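Local coordinates for protein putative nucleotide-diphospho-sugar transferase (Desulfovibrio desulfuricans subsp. desulfuricans, PDB 3CGX) that is of unproven function but probably transfers a sugar unit from a nucleotide-diphospho-sugar donor, at residues E89-A94 with D156-I161; S5-F10 with V107-D112. All coordinates share one frame; numbering follows the deposited sequence.

Contact 2 joins two neighbouring parallel strands in the middle of the sheet. Contact 1 joins the helix lying over one face of that sheet to a loop that follows strand 143-149. Their centres are about 14 Å apart, and the two touch directly. M91 CG packs 3.8 Å from F10 CE2, and A94 O lies 3.5 Å from L8 CD1. The M91 side chain thus touches F10 of contact 2 and F158 of contact 1. Contact 2 is the deeper one, its centre about 6 Å from the centre of the chain against about 16 Å for contact 1. The S111 side chain is about 4 Å from a bound imidazole, probably from the crystallisation liquor, which may mark a pocket.

Contact 1 (E89-A94 with D156-I161)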
loop_
_atom_site.group_PDB
_atom_site.type_symbol
_atom_site.label_atom_id
_atom_site.label_comp_id
_atom_site.label_asym_id
_atom_site.label_seq_id
_atom_site.Cartn_x
_atom_site.Cartn_y
_atom_site.Cartn_z
ATOM N N GLU A 89 2.966 3.011 14.804
ATOM C CA GLU A 89 3.402 4.399 15.059
ATOM C C GLU A 89 3.619 5.181 13.752
ATOM O O GLU A 89 3.246 6.349 13.642
ATOM C CB GLU A 89 4.671 4.469 15.947
ATOM C CG GLU A 89 4.402 3.994 17.398
ATOM C CD GLU A 89 3.145 4.643 18.018
ATOM O OE1 GLU A 89 3.215 5.832 18.404
ATOM O OE2 GLU A 89 2.084 3.958 18.114
ATOM N N ARG A 90 4.195 4.513 12.767
ATOM C CA ARG A 90 4.470 5.151 11.452
ATOM C C ARG A 90 3.164 5.565 10.776
ATOM O O ARG A 90 3.050 6.668 10.256
ATOM C CB ARG A 90 5.308 4.218 10.568
ATOM C CG ARG A 90 6.718 4.088 11.099
ATOM C CD ARG A 90 7.539 3.000 10.480
ATOM N NE ARG A 90 8.884 3.093 11.067
ATOM C CZ ARG A 90 9.933 2.371 10.687
ATOM N NH1 ARG A 90 9.823 1.510 9.705
ATOM N NH2 ARG A 90 11.100 2.509 11.299
HETATM N N MSE A 91 2.157 4.694 10.829
HETATM C CA MSE A 91 0.855 4.999 10.232
HETATM C C MSE A 91 0.120 6.091 10.993
HETATM O O MSE A 91 -0.429 7.021 10.409
HETATM C CB MSE A 91 -0.017 3.748 10.154
HETATM C CG MSE A 91 0.518 2.757 9.151
HETATM SE SE MSE A 91 -0.619 1.210 8.684
HETATM C CE MSE A 91 -0.526 0.246 10.381
ATOM N N LYS A 92 0.084 5.959 12.309
ATOM C CA LYS A 92 -0.538 6.976 13.164
ATOM C C LYS A 92 0.049 8.359 12.921
ATOM O O LYS A 92 -0.680 9.353 12.732
ATOM C CB LYS A 92 -0.340 6.629 14.651
ATOM C CG LYS A 92 -1.140 7.506 15.563
ATOM C CD LYS A 92 -0.645 7.394 16.979
ATOM C CE LYS A 92 -0.712 5.994 17.516
ATOM N NZ LYS A 92 -0.306 6.000 19.007
ATOM N N HIS A 93 1.381 8.424 12.880
ATOM C CA HIS A 93 2.058 9.707 12.665
ATOM C C HIS A 93 1.778 10.328 11.278
ATOM O O HIS A 93 1.530 11.540 11.146
ATOM C CB HIS A 93 3.553 9.565 12.914
ATOM C CG HIS A 93 3.886 9.235 14.337
ATOM N ND1 HIS A 93 5.036 8.562 14.709
ATOM C CD2 HIS A 93 3.179 9.433 15.483
ATOM C CE1 HIS A 93 5.044 8.404 16.025
ATOM N NE2 HIS A 93 3.922 8.908 16.515
ATOM N N ALA A 94 1.744 9.491 10.254
ATOM C CA ALA A 94 1.520 9.986 8.888
ATOM C C ALA A 94 0.066 10.519 8.747
ATOM O O ALA A 94 -0.194 11.599 8.206
ATOM C CB ALA A 94 1.828 8.887 7.862
ATOM N N ASP A 156 -5.933 5.626 18.342
ATOM C CA ASP A 156 -5.871 4.469 19.233
ATOM C C ASP A 156 -5.971 3.135 18.476
ATOM O O ASP A 156 -5.525 2.089 18.968
ATOM C CB ASP A 156 -6.986 4.538 20.279
ATOM C CG ASP A 156 -6.681 5.534 21.387
ATOM O OD1 ASP A 156 -5.720 6.336 21.268
ATOM O OD2 ASP A 156 -7.406 5.500 22.397
ATOM N N VAL A 157 -6.548 3.137 17.274
ATOM C CA VAL A 157 -6.631 1.859 16.508
ATOM C C VAL A 157 -5.253 1.344 16.133
ATOM O O VAL A 157 -5.107 0.190 15.733
ATOM C CB VAL A 157 -7.499 1.938 15.223
ATOM C CG1 VAL A 157 -8.884 2.515 15.590
ATOM C CG2 VAL A 157 -6.780 2.732 14.133
ATOM N N PHE A 158 -4.224 2.179 16.277
ATOM C CA PHE A 158 -2.860 1.744 15.919
ATOM C C PHE A 158 -2.109 1.280 17.169
ATOM O O PHE A 158 -1.012 0.763 17.099
ATOM C CB PHE A 158 -2.077 2.848 15.222
ATOM C CG PHE A 158 -2.692 3.294 13.920
ATOM C CD1 PHE A 158 -2.709 2.448 12.842
ATOM C CD2 PHE A 158 -3.284 4.555 13.794
ATOM C CE1 PHE A 158 -3.280 2.860 11.655
ATOM C CE2 PHE A 158 -3.850 4.947 12.628
ATOM C CZ PHE A 158 -3.850 4.089 11.554
ATOM N N ASP A 159 -2.738 1.456 18.309
ATOM C CA ASP A 159 -2.077 1.172 19.579
ATOM C C ASP A 159 -2.361 -0.228 20.063
ATOM O O ASP A 159 -3.491 -0.714 20.038
ATOM C CB ASP A 159 -2.487 2.180 20.654
ATOM C CG ASP A 159 -1.972 3.565 20.376
ATOM O OD1 ASP A 159 -1.065 3.713 19.536
ATOM O OD2 ASP A 159 -2.457 4.524 21.011
ATOM N N GLY A 160 -1.304 -0.870 20.524
ATOM C CA GLY A 160 -1.442 -2.155 21.166
ATOM C C GLY A 160 -1.660 -3.264 20.179
ATOM O O GLY A 160 -2.142 -4.327 20.548
ATOM N N ILE A 161 -1.337 -3.015 18.915
ATOM C CA ILE A 161 -1.401 -4.084 17.924
ATOM C C ILE A 161 -0.065 -4.811 17.981
ATOM O O ILE A 161 0.984 -4.212 18.187
ATOM C CB ILE A 161 -1.755 -3.628 16.461
ATOM C CG1 ILE A 161 -3.251 -3.827 16.148
ATOM C CG2 ILE A 161 -1.021 -4.510 15.453
ATOM C CD1 ILE A 161 -4.253 -2.868 16.764
#
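M91 and K92 of helix 87-100 meet F158, while E89 and K92 meet D159. The apolar part centres on the F158 ring. M91 CB makes a CH-pi contact over one ring face, 4.2 Å from the ring centroid and 29° off the ring normal. K92 N sits above the same face, displaced toward the rim. K92 CB touches the ring atom F158 CD2 at 3.7 Å, and the two side chains run past each other in opposite directions. V157 CG2 covers the centre of the opposite face. The selenium of M91, a selenomethionine, adds an oblique Met-aromatic contact at 5.4 Å from the F158 centroid.

The polar part is a salt-bridge network. K92 CG is anti to the backbone N, and the chain then bends at chi3 (-59°), which places CE near D159. K92 NZ donates to D159 OD1 at 2.5 Å, a very short separation whose exact value is doubtful. K92 NZ also makes a weak hydrogen bond, part of a salt bridge, to E89 OE2 at 3.3 Å. E89 OE2 and D159 OD1 are themselves 3.5 Å apart. Y143 of strand 143-149 touches both M91 and F158, so the contact backs onto the sheet.

The ammonium thus lies close to two carboxylates. Its charge would offset their repulsion, and they in turn would probably favour its protonated form.

Contact 2 (S5-F10 with V107-D112); sequences SCILFF and VLMGSD
L8 and L108 pair across two parallel strands at the centre of a GT-A type sheet, whose strand order 3-2-1-4-6-5-7 suits that fold. Four backbone bonds join the strands: V107 N to C6 O, L8 N to V107 O, M109 N to L8 O and F10 N to M109 O. The straightest, F10 N to M109 O, spans 3.0 Å with 179° at the hydrogen.

On the face with L8 and L108, a branch of L108 lies on the F10 ring. L108 CD2 is 4.1 Å from the ring centroid, over its centre, and L108 CD1 is 3.6 Å from F10 CE1. On the other face I7 and V107 lie side by side, and F9 CD1 meets M109 CG at 4.1 Å. Helices 29-47 and 118-127 cover that face.

Beyond the paired residues, G110 O lies at the edge of the F9 ring, in its plane, 3.5 Å from F9 CE1. It is buried without a polar partner in the model. S111 OG sits between its backbone N and carbonyl carbon (chi1 43°) and donates to F10 O at 2.7 Å, on a lone pair in the carbonyl plane. Y36 hydrogen-bonds the same OG, and K20 forms a salt bridge with D112. One water accepts from S111 N at 2.8 Å and donates to D112 OD2 at 3.2 Å.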
loop_
_atom_site.group_PDB
_atom_site.type_symbol
_atom_site.label_atom_id
_atom_site.label_comp_id
_atom_site.label_asym_id
_atom_site.label_seq_id
_atom_site.Cartn_x
_atom_site.Cartn_y
_atom_site.Cartn_z
ATOM N N SER A 5 -8.866 15.806 0.165
ATOM C CA SER A 5 -8.497 14.396 0.333
ATOM C C SER A 5 -7.013 14.197 0.159
ATOM O O SER A 5 -6.385 14.845 -0.672
ATOM C CB SER A 5 -9.179 13.538 -0.733
ATOM O OG SER A 5 -10.548 13.380 -0.456
ATOM N N CYS A 6 -6.474 13.274 0.923
ATOM C CA CYS A 6 -5.072 12.918 0.794
ATOM C C CYS A 6 -4.875 11.400 0.797
ATOM O O CYS A 6 -5.541 10.677 1.528
ATOM C CB CYS A 6 -4.230 13.551 1.922
ATOM S SG CYS A 6 -2.427 13.449 1.517
ATOM N N ILE A 7 -3.980 10.941 -0.071
ATOM C CA ILE A 7 -3.560 9.528 -0.131
ATOM C C ILE A 7 -2.139 9.415 0.394
ATOM O O ILE A 7 -1.233 10.105 -0.093
ATOM C CB ILE A 7 -3.569 8.939 -1.551
ATOM C CG1 ILE A 7 -4.959 9.001 -2.194
ATOM C CG2 ILE A 7 -3.009 7.519 -1.550
ATOM C CD1 ILE A 7 -4.871 8.997 -3.754
ATOM N N LEU A 8 -1.973 8.622 1.446
ATOM C CA LEU A 8 -0.656 8.319 1.992
ATOM C C LEU A 8 -0.251 6.945 1.489
ATOM O O LEU A 8 -0.882 5.926 1.808
ATOM C CB LEU A 8 -0.654 8.336 3.496
ATOM C CG LEU A 8 -1.256 9.558 4.168
ATOM C CD1 LEU A 8 -1.346 9.387 5.709
ATOM C CD2 LEU A 8 -0.499 10.842 3.730
ATOM N N PHE A 9 0.824 6.944 0.723
ATOM C CA PHE A 9 1.303 5.767 -0.020
ATOM C C PHE A 9 2.630 5.279 0.565
ATOM O O PHE A 9 3.644 5.911 0.454
ATOM C CB PHE A 9 1.366 6.119 -1.505
ATOM C CG PHE A 9 1.772 4.971 -2.437
ATOM C CD1 PHE A 9 1.230 3.694 -2.291
ATOM C CD2 PHE A 9 2.627 5.194 -3.512
ATOM C CE1 PHE A 9 1.539 2.676 -3.204
ATOM C CE2 PHE A 9 2.950 4.130 -4.409
ATOM C CZ PHE A 9 2.409 2.878 -4.210
ATOM N N PHE A 10 2.565 4.147 1.250
ATOM C CA PHE A 10 3.687 3.588 2.001
ATOM C C PHE A 10 4.514 2.672 1.129
ATOM O O PHE A 10 4.018 1.685 0.564
ATOM C CB PHE A 10 3.161 2.859 3.268
ATOM C CG PHE A 10 3.038 3.723 4.485
ATOM C CD1 PHE A 10 2.526 5.013 4.418
ATOM C CD2 PHE A 10 3.401 3.217 5.750
ATOM C CE1 PHE A 10 2.469 5.796 5.543
ATOM C CE2 PHE A 10 3.283 3.988 6.888
ATOM C CZ PHE A 10 2.833 5.271 6.797
ATOM N N VAL A 107 -6.683 8.490 3.233
ATOM C CA VAL A 107 -6.501 7.042 3.131
ATOM C C VAL A 107 -5.005 6.723 3.089
ATOM O O VAL A 107 -4.201 7.432 2.477
ATOM C CB VAL A 107 -7.280 6.372 1.919
ATOM C CG1 VAL A 107 -8.827 6.640 2.021
ATOM C CG2 VAL A 107 -6.758 6.851 0.649
ATOM N N LEU A 108 -4.637 5.668 3.797
ATOM C CA LEU A 108 -3.256 5.196 3.824
ATOM C C LEU A 108 -3.243 3.769 3.255
ATOM O O LEU A 108 -4.002 2.909 3.660
ATOM C CB LEU A 108 -2.700 5.292 5.255
ATOM C CG LEU A 108 -1.242 4.937 5.582
ATOM C CD1 LEU A 108 -0.869 5.517 6.983
ATOM C CD2 LEU A 108 -1.029 3.452 5.538
HETATM N N MSE A 109 -2.367 3.521 2.297
HETATM C CA MSE A 109 -2.278 2.224 1.704
HETATM C C MSE A 109 -0.876 1.815 1.423
HETATM O O MSE A 109 0.014 2.655 1.287
HETATM C CB MSE A 109 -3.061 2.248 0.405
HETATM C CG MSE A 109 -2.457 3.096 -0.682
HETATM SE SE MSE A 109 -3.816 3.261 -2.144
HETATM C CE MSE A 109 -3.877 1.434 -2.731
ATOM N N GLY A 110 -0.695 0.511 1.303
ATOM C CA GLY A 110 0.611 -0.057 1.031
ATOM C C GLY A 110 0.905 -0.219 -0.455
ATOM O O GLY A 110 0.104 0.137 -1.327
ATOM N N SER A 111 2.061 -0.796 -0.737
ATOM C CA SER A 111 2.543 -0.839 -2.102
ATOM C C SER A 111 2.791 -2.257 -2.622
ATOM O O SER A 111 3.570 -2.444 -3.567
ATOM C CB SER A 111 3.862 -0.037 -2.191
ATOM O OG SER A 111 4.708 -0.299 -1.110
ATOM N N ASP A 112 2.102 -3.216 -2.022
ATOM C CA ASP A 112 2.252 -4.655 -2.360
ATOM C C ASP A 112 1.063 -5.215 -3.135
ATOM O O ASP A 112 0.937 -6.424 -3.257
ATOM C CB ASP A 112 2.397 -5.490 -1.052
ATOM C CG ASP A 112 3.634 -5.122 -0.281
ATOM O OD1 ASP A 112 4.755 -5.189 -0.849
ATOM O OD2 ASP A 112 3.477 -4.658 0.858
HETATM O O HOH W 1 3.540 -1.499 1.527
#